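PDB 3ZLE: apical membrane antigen 1-like protein, soluble form from Toxoplasma gondii, which may play a role in host cell invasion as a member of the AMA1 family of apicomplexan parasites. Local coordinates for residues Ala14-Asp17 against Phe18-Phe22. Sequence-based numbering, arbitrary orientation.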
ATOM      1  N   ALA A  14     -15.143 -10.698  15.747  1.00 35.92           N
ATOM      2  CA  ALA A  14     -14.934  -9.335  15.304  1.00 27.41           C
ATOM      3  C   ALA A  14     -13.517  -8.845  15.650  1.00 25.15           C
ATOM      4  O   ALA A  14     -12.925  -8.106  14.891  1.00 23.75           O
ATOM      5  CB  ALA A  14     -16.010  -8.396  15.871  1.00 25.80           C
ATOM      6  N   PHE A  15     -12.982  -9.224  16.807  1.00 23.95           N
ATOM      7  CA  PHE A  15     -11.628  -8.736  17.172  1.00 24.34           C
ATOM      8  C   PHE A  15     -10.593  -9.420  16.273  1.00 25.25           C
ATOM      9  O   PHE A  15      -9.660  -8.794  15.773  1.00 26.19           O
ATOM     10  CB  PHE A  15     -11.296  -8.988  18.661  1.00 28.07           C
ATOM     11  CG  PHE A  15     -12.273  -8.378  19.635  1.00 30.01           C
ATOM     12  CD1 PHE A  15     -12.962  -7.215  19.339  1.00 28.67           C
ATOM     13  CD2 PHE A  15     -12.528  -9.006  20.863  1.00 37.06           C
ATOM     14  CE1 PHE A  15     -13.913  -6.710  20.229  1.00 29.59           C
ATOM     15  CE2 PHE A  15     -13.404  -8.434  21.801  1.00 37.53           C
ATOM     16  CZ  PHE A  15     -14.107  -7.292  21.473  1.00 29.02           C
ATOM     17  N   ALA A  16     -10.847 -10.688  15.971  1.00 29.06           N
ATOM     18  CA  ALA A  16      -9.884 -11.507  15.248  1.00 28.15           C
ATOM     19  C   ALA A  16      -9.889 -11.090  13.799  1.00 23.39           C
ATOM     20  O   ALA A  16      -8.833 -10.867  13.200  1.00 30.26           O
ATOM     21  CB  ALA A  16     -10.225 -13.008  15.424  1.00 26.88           C
ATOM     22  N   ASP A  17     -11.056 -10.714  13.316  1.00 27.59           N
ATOM     23  CA  ASP A  17     -11.160 -10.204  11.930  1.00 23.93           C
ATOM     24  C   ASP A  17     -10.518  -8.886  11.782  1.00 21.64           C
ATOM     25  O   ASP A  17     -10.009  -8.534  10.733  1.00 23.08           O
ATOM     26  CB  ASP A  17     -12.639 -10.102  11.505  1.00 28.77           C
ATOM     27  CG  ASP A  17     -13.249 -11.432  11.223  1.00 26.78           C
ATOM     28  OD1 ASP A  17     -12.524 -12.460  11.337  1.00 32.40           O
ATOM     29  OD2 ASP A  17     -14.482 -11.484  10.994  1.00 38.58           O
ATOM     30  N   PHE A  18     -10.512  -8.100  12.861  1.00 28.37           N
ATOM     31  CA  PHE A  18      -9.870  -6.829  12.773  1.00 19.23           C
ATOM     32  C   PHE A  18      -8.355  -6.984  12.800  1.00 17.37           C
ATOM     33  O   PHE A  18      -7.638  -6.420  11.972  1.00 19.66           O
ATOM     34  CB  PHE A  18     -10.366  -5.927  13.896  1.00 22.36           C
ATOM     35  CG  PHE A  18      -9.953  -4.494  13.744  1.00 21.46           C
ATOM     36  CD1 PHE A  18     -10.673  -3.625  12.925  1.00 21.24           C
ATOM     37  CD2 PHE A  18      -8.848  -4.003  14.433  1.00 20.92           C
ATOM     38  CE1 PHE A  18     -10.301  -2.276  12.828  1.00 20.08           C
ATOM     39  CE2 PHE A  18      -8.503  -2.666  14.380  1.00 17.92           C
ATOM     40  CZ  PHE A  18      -9.263  -1.789  13.598  1.00 22.26           C
ATOM     41  N   MET A  19      -7.862  -7.829  13.705  1.00 19.78           N
ATOM     42  CA  MET A  19      -6.402  -8.046  13.812  1.00 21.26           C
ATOM     43  C   MET A  19      -5.852  -8.702  12.536  1.00 20.66           C
ATOM     44  O   MET A  19      -4.776  -8.358  12.052  1.00 25.76           O
ATOM     45  CB  MET A  19      -6.103  -8.930  15.049  1.00 21.86           C
ATOM     46  CG  MET A  19      -4.757  -8.687  15.711  1.00 24.07           C
ATOM     47  SD  MET A  19      -4.484  -6.979  16.253  1.00 30.47           S
ATOM     48  CE  MET A  19      -3.108  -6.562  15.184  1.00 18.76           C
ATOM     49  N   LYS A  20      -6.585  -9.685  12.003  1.00 25.03           N
ATOM     50  CA  LYS A  20      -6.125 -10.417  10.786  1.00 25.06           C
ATOM     51  C   LYS A  20      -5.734  -9.445   9.691  1.00 24.43           C
ATOM     52  O   LYS A  20      -4.869  -9.749   8.851  1.00 27.25           O
ATOM     53  CB  LYS A  20      -7.245 -11.286  10.231  1.00 27.81           C
ATOM     54  CG  LYS A  20      -7.483 -12.588  10.936  1.00 29.61           C
ATOM     55  CD  LYS A  20      -8.604 -13.352  10.220  1.00 47.22           C
ATOM     56  CE  LYS A  20      -9.424 -14.221  11.176  1.00 55.54           C
ATOM     57  NZ  LYS A  20      -8.614 -14.874  12.254  1.00 49.58           N
ATOM     58  N   ARG A  21      -6.432  -8.323   9.633  1.00 22.29           N
ATOM     59  CA  ARG A  21      -6.257  -7.388   8.528  1.00 21.92           C
ATOM     60  C   ARG A  21      -4.805  -6.949   8.489  1.00 22.41           C
ATOM     61  O   ARG A  21      -4.331  -6.430   7.466  1.00 26.03           O
ATOM     62  CB  ARG A  21      -7.100  -6.139   8.741  1.00 20.70           C
ATOM     63  CG  ARG A  21      -8.585  -6.252   8.684  1.00 24.14           C
ATOM     64  CD  ARG A  21      -9.158  -4.815   8.996  1.00 22.65           C
ATOM     65  NE  ARG A  21     -10.612  -4.689   8.864  1.00 17.14           N
ATOM     66  CZ  ARG A  21     -11.243  -4.298   7.731  1.00 18.73           C
ATOM     67  NH1 ARG A  21     -10.560  -4.130   6.612  1.00 15.43           N
ATOM     68  NH2 ARG A  21     -12.571  -4.134   7.715  1.00 14.72           N
ATOM     69  N   PHE A  22      -4.154  -6.963   9.646  1.00 25.15           N
ATOM     70  CA  PHE A  22      -2.825  -6.345   9.745  1.00 22.79           C
ATOM     71  C   PHE A  22      -1.713  -7.369   9.566  1.00 27.15           C
ATOM     72  O   PHE A  22      -0.508  -7.052   9.668  1.00 27.77           O
ATOM     73  CB  PHE A  22      -2.715  -5.502  11.064  1.00 21.01           C
ATOM     74  CG  PHE A  22      -3.759  -4.420  11.159  1.00 18.50           C
ATOM     75  CD1 PHE A  22      -3.587  -3.234  10.485  1.00 18.98           C
ATOM     76  CD2 PHE A  22      -5.012  -4.685  11.733  1.00 17.54           C
ATOM     77  CE1 PHE A  22      -4.586  -2.277  10.427  1.00 16.20           C
ATOM     78  CE2 PHE A  22      -5.994  -3.725  11.741  1.00 19.59           C
ATOM     79  CZ  PHE A  22      -5.812  -2.531  11.026  1.00 16.41           C
TER
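Lys20 folds back along helix 13-20 over the carbonyl of Ala16. Its amide N gives a nearly straight 2.8 Å bond to Ala16 O. Its CG lies only 3.1 Å from the same Ala16 O. With CG beside the backbone N (chi1 -79°) and the chain bent further out at chi3 and chi4, the aliphatic part runs back down the helix surface, alongside Asp17, its i to i+3 neighbour on one helix face, and pointing the same way. There Lys20 CE passes 3.6 Å from Asp17 OD1, but NZ stays 4.7 Å from that oxygen, so any attraction between the opposite charges is probably weak and long-range, and the pair is not a salt bridge.

One residue earlier, Met19 N bonds to Phe15 O at 2.9 Å, again nearly straight. Phe18 N is held less firmly: it reaches Ala14 O at 3.2 Å from well above the carbonyl plane, and makes a weak second bond to Phe15 O. The bonds from Phe18 to Ala14, Met19 to Phe15 and Lys20 to Ala16 are the i to i+4 pattern of an alpha-helix. Arg21 N and Phe22 N bond to Phe18 O and Met19 O, three residues back. Arg21 CG lies 3.4 Å from Asp17 O, and from there the side chain extends to NE; its NH1 is bonded to the carbonyls of Gln215 and Cys218.

The Phe18 ring, swung anti to the backbone N (chi1 -169°), receives Phe22 CE2 over one face, towards the rim. Phe18 also touches Leu347 and Pro348 of a loop and Val223 of strand 222-223. Phe15 meets Phe377 of strand 376-383 edge-to-face, and Phe22 packs against Phe228 of strand 226-232 and, edge-to-face, Phe327 of strand 326-330. The helix, near the N-terminus of the AMA1 ectodomain, and the residues that follow it thus lie against strands and a loop from well-separated parts of the chain.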